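Local coordinates for putative potassium transport protein (Staphylococcus aureus 08BA02176, PDB 4XTT) that binds the second messenger cyclic di-AMP through its RCK C domain and probably regulates potassium uptake as the KtrA subunit of a Ktr transporter, at residues L34-Q39 with N79-N84. Residues are numbered along the deposited sequence; the frame is centred on the assembly and turned at random.
With 2BA ((2R,3R,3aS,5R,7aR,9R,10R,10aS,12R,14aR)-2,9-bis(6-amino-9H-purin-9-yl)octahydro-2H,7H-difuro[3,2-d:3',2'-j][1,3,7,9,2,8 ]tetraoxadiphosphacyclododecine-3,5,10,12-tetrol 5,12-dioxide), chain C.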
loop_
_atom_site.group_PDB
_atom_site.type_symbol
_atom_site.label_atom_id
_atom_site.label_comp_id
_atom_site.label_asym_id
_atom_site.label_seq_id
_atom_site.Cartn_x
_atom_site.Cartn_y
_atom_site.Cartn_z
ATOM N N LEU A 34 -12.819 -7.543 5.906
ATOM C CA LEU A 34 -12.231 -8.504 4.979
ATOM C C LEU A 34 -10.807 -8.886 5.399
ATOM O O LEU A 34 -10.294 -9.932 4.997
ATOM C CB LEU A 34 -12.239 -7.929 3.561
ATOM C CG LEU A 34 -13.629 -7.729 2.944
ATOM C CD1 LEU A 34 -13.536 -7.140 1.546
ATOM C CD2 LEU A 34 -14.412 -9.037 2.927
ATOM N N ASP A 35 -10.196 -8.027 6.217
ATOM C CA ASP A 35 -8.842 -8.208 6.753
ATOM C C ASP A 35 -7.853 -8.553 5.630
ATOM O O ASP A 35 -7.117 -9.541 5.699
ATOM C CB ASP A 35 -8.845 -9.284 7.837
ATOM C CG ASP A 35 -7.737 -9.089 8.857
ATOM O OD1 ASP A 35 -7.243 -7.946 8.999
ATOM O OD2 ASP A 35 -7.375 -10.071 9.537
ATOM N N ILE A 36 -7.819 -7.695 4.618
ATOM C CA ILE A 36 -7.231 -8.047 3.338
ATOM C C ILE A 36 -5.738 -8.362 3.408
ATOM O O ILE A 36 -5.321 -9.418 2.926
ATOM C CB ILE A 36 -7.507 -6.929 2.306
ATOM C CG1 ILE A 36 -9.005 -6.907 1.990
ATOM C CG2 ILE A 36 -6.705 -7.134 1.024
ATOM C CD1 ILE A 36 -9.451 -5.743 1.128
ATOM N N ARG A 37 -4.933 -7.493 4.006
ATOM C CA ARG A 37 -3.498 -7.760 4.030
ATOM C C ARG A 37 -3.148 -8.961 4.901
ATOM O O ARG A 37 -2.275 -9.758 4.548
ATOM C CB ARG A 37 -2.718 -6.542 4.502
ATOM C CG ARG A 37 -1.208 -6.680 4.318
ATOM C CD ARG A 37 -0.563 -5.311 4.295
ATOM N NE ARG A 37 -1.074 -4.488 5.382
ATOM C CZ ARG A 37 -1.519 -3.247 5.233
ATOM N NH1 ARG A 37 -1.497 -2.660 4.040
ATOM N NH2 ARG A 37 -1.972 -2.585 6.289
ATOM N N ALA A 38 -3.849 -9.113 6.018
ATOM C CA ALA A 38 -3.561 -10.222 6.917
ATOM C C ALA A 38 -3.972 -11.562 6.317
ATOM O O ALA A 38 -3.410 -12.595 6.671
ATOM C CB ALA A 38 -4.251 -10.008 8.259
ATOM N N GLN A 39 -4.902 -11.535 5.365
ATOM C CA GLN A 39 -5.467 -12.764 4.803
ATOM C C GLN A 39 -4.878 -13.133 3.450
ATOM O O GLN A 39 -4.830 -14.308 3.100
ATOM C CB GLN A 39 -6.990 -12.640 4.631
ATOM C CG GLN A 39 -7.839 -12.897 5.869
ATOM C CD GLN A 39 -7.724 -14.322 6.393
ATOM O OE1 GLN A 39 -8.232 -15.272 5.790
ATOM N NE2 GLN A 39 -7.063 -14.473 7.532
ATOM N N ASN A 79 -5.130 -12.811 -7.416
ATOM C CA ASN A 79 -6.068 -13.702 -8.094
ATOM C C ASN A 79 -6.965 -14.464 -7.116
ATOM O O ASN A 79 -8.134 -14.720 -7.393
ATOM C CB ASN A 79 -5.304 -14.670 -8.987
ATOM C CG ASN A 79 -6.213 -15.623 -9.725
ATOM O OD1 ASN A 79 -6.606 -15.361 -10.860
ATOM N ND2 ASN A 79 -6.522 -16.759 -9.103
ATOM N N ARG A 80 -6.419 -14.815 -5.963
ATOM C CA ARG A 80 -7.181 -15.526 -4.949
ATOM C C ARG A 80 -8.231 -14.635 -4.298
ATOM O O ARG A 80 -9.356 -15.069 -4.054
ATOM C CB ARG A 80 -6.235 -16.099 -3.902
ATOM C CG ARG A 80 -6.803 -17.221 -3.058
ATOM C CD ARG A 80 -6.218 -17.072 -1.686
ATOM N NE ARG A 80 -4.776 -16.874 -1.823
ATOM C CZ ARG A 80 -3.972 -16.410 -0.870
ATOM N NH1 ARG A 80 -4.463 -16.056 0.316
ATOM N NH2 ARG A 80 -2.676 -16.269 -1.121
ATOM N N PHE A 81 -7.868 -13.387 -4.026
ATOM C CA PHE A 81 -8.811 -12.447 -3.439
ATOM C C PHE A 81 -9.954 -12.142 -4.399
ATOM O O PHE A 81 -11.111 -12.061 -3.989
ATOM C CB PHE A 81 -8.101 -11.154 -3.050
ATOM C CG PHE A 81 -9.023 -10.081 -2.545
ATOM C CD1 PHE A 81 -9.716 -10.244 -1.354
ATOM C CD2 PHE A 81 -9.181 -8.900 -3.251
ATOM C CE1 PHE A 81 -10.565 -9.253 -0.881
ATOM C CE2 PHE A 81 -10.020 -7.903 -2.784
ATOM C CZ PHE A 81 -10.712 -8.081 -1.589
ATOM N N GLU A 82 -9.622 -12.009 -5.681
ATOM C CA GLU A 82 -10.612 -11.695 -6.703
ATOM C C GLU A 82 -11.625 -12.811 -6.895
ATOM O O GLU A 82 -12.797 -12.551 -7.152
ATOM C CB GLU A 82 -9.930 -11.405 -8.039
ATOM C CG GLU A 82 -9.170 -10.107 -8.078
ATOM C CD GLU A 82 -8.483 -9.886 -9.407
ATOM O OE1 GLU A 82 -8.755 -10.663 -10.345
ATOM O OE2 GLU A 82 -7.667 -8.944 -9.513
ATOM N N LYS A 83 -11.184 -14.050 -6.723
ATOM C CA LYS A 83 -12.042 -15.192 -6.984
ATOM C C LYS A 83 -12.984 -15.442 -5.820
ATOM O O LYS A 83 -14.040 -16.048 -5.989
ATOM C CB LYS A 83 -11.192 -16.429 -7.287
ATOM C CG LYS A 83 -11.060 -16.700 -8.782
ATOM C CD LYS A 83 -10.379 -15.531 -9.494
ATOM C CE LYS A 83 -10.146 -15.817 -10.969
ATOM N NZ LYS A 83 -9.389 -14.703 -11.611
ATOM N N ASN A 84 -12.618 -14.944 -4.645
ATOM C CA ASN A 84 -13.479 -15.071 -3.476
ATOM C C ASN A 84 -14.530 -13.968 -3.439
ATOM O O ASN A 84 -15.208 -13.778 -2.434
ATOM C CB ASN A 84 -12.652 -15.052 -2.194
ATOM C CG ASN A 84 -11.964 -16.380 -1.928
ATOM O OD1 ASN A 84 -12.402 -17.162 -1.087
ATOM N ND2 ASN A 84 -10.883 -16.641 -2.651
HETATM P P 2BA C . -2.362 -6.111 9.225
HETATM O O1P 2BA C . -1.881 -6.320 7.842
HETATM O O2P 2BA C . -1.916 -7.290 10.033
HETATM O "O5'" 2BA C . -1.655 -4.800 9.824
HETATM C "C5'" 2BA C . -1.966 -4.389 11.168
HETATM C "C4'" 2BA C . -1.397 -3.049 11.414
HETATM O "O4'" 2BA C . 0.036 -2.957 10.994
HETATM C "C3'" 2BA C . -2.113 -2.061 10.612
HETATM O "O3'" 2BA C . -3.231 -1.528 11.374
HETATM C "C2'" 2BA C . -1.160 -1.002 10.355
HETATM O "O2'" 2BA C . -1.162 -0.034 11.442
HETATM C "C1'" 2BA C . 0.156 -1.672 10.266
HETATM N N9 2BA C . 0.462 -1.949 8.935
HETATM C C8 2BA C . 0.402 -3.094 8.578
HETATM N N7 2BA C . 0.734 -3.172 7.258
HETATM C C5 2BA C . 0.993 -1.718 6.976
HETATM C C6 2BA C . 1.373 -0.898 5.924
HETATM N N6 2BA C . 1.615 -1.488 4.681
HETATM N N1 2BA C . 1.515 0.431 6.049
HETATM C C2 2BA C . 1.297 1.012 7.201
HETATM N N3 2BA C . 0.926 0.318 8.261
HETATM C C4 2BA C . 0.765 -1.022 8.214
HETATM P P1 2BA C . -4.580 -1.232 10.547
HETATM O O1P1 2BA C . -4.229 -0.174 9.561
HETATM O O2P1 2BA C . -5.587 -0.674 11.494
HETATM O "O5'1" 2BA C . -5.229 -2.435 9.711
HETATM C "C5'1" 2BA C . -5.594 -3.650 10.344
HETATM C "C4'1" 2BA C . -5.862 -4.646 9.284
HETATM O "O4'1" 2BA C . -6.774 -4.073 8.257
HETATM C "C3'1" 2BA C . -4.621 -4.976 8.567
HETATM O "O3'1" 2BA C . -3.959 -6.122 9.160
HETATM C "C2'1" 2BA C . -5.025 -5.296 7.208
HETATM O "O2'1" 2BA C . -5.389 -6.697 7.147
HETATM C "C1'1" 2BA C . -6.206 -4.459 6.934
HETATM N N91 2BA C . -5.844 -3.308 6.209
HETATM C C81 2BA C . -5.907 -2.215 6.754
HETATM N N71 2BA C . -5.519 -1.202 5.916
HETATM C C51 2BA C . -5.210 -2.056 4.709
HETATM C C61 2BA C . -4.760 -1.868 3.397
HETATM N N61 2BA C . -4.467 -0.553 2.931
HETATM N N11 2BA C . -4.589 -2.864 2.561
HETATM C C21 2BA C . -4.846 -4.113 2.924
HETATM N N31 2BA C . -5.284 -4.425 4.150
HETATM C C41 2BA C . -5.483 -3.448 5.072
#
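I36 and F81 are the residues of closest backbone approach where the short helix 36-40 comes against the last turn of helix 75-83, their CA atoms 8.2 Å apart, so it is mainly side chains that span the gap. F81 carries the largest share of the contact: with CG anti to its backbone N (chi1 175°) the ring reaches across from the C-terminal helix. The outer atoms of I36 turn in toward the ring: its CD1 comes to 3.8 Å from CZ of F81, its CG1 lies near F81 CE1, and the two side chains run roughly at right angles. L34 adds a looser touch from the ring's edge, its CD1 4.3 Å from F81 CZ. Y40, meeting F81 edge-to-face, together with L20 and I42, extends this apolar cluster. At the outer margin R80, bent at chi2 and chi3, brings NH1 up to the backbone O of Q39 in a weak hydrogen bond of 3.3 Å with an angle of only 120°; its NH2 pairs with D77.

The other side of helix 36-40 holds cyclic di-AMP. One ribose hydroxyl, O2'1, is gripped twice, donating to OD1 of D35 at 2.9 Å and accepting from the N of A38 at 3.1 Å. R37 NE donates a hydrogen bond to phosphate oxygen O1P, and one adenine lies over a face of its guanidinium. The other, whose N31 takes the R37 N-H at 3.1 Å, rests against CB and CG2 of I36. D35 and A38 of the second subunit bind the same ligand, giving the shared c-di-AMP site of an RCK C-domain dimer, with the C-terminal helix packed behind it.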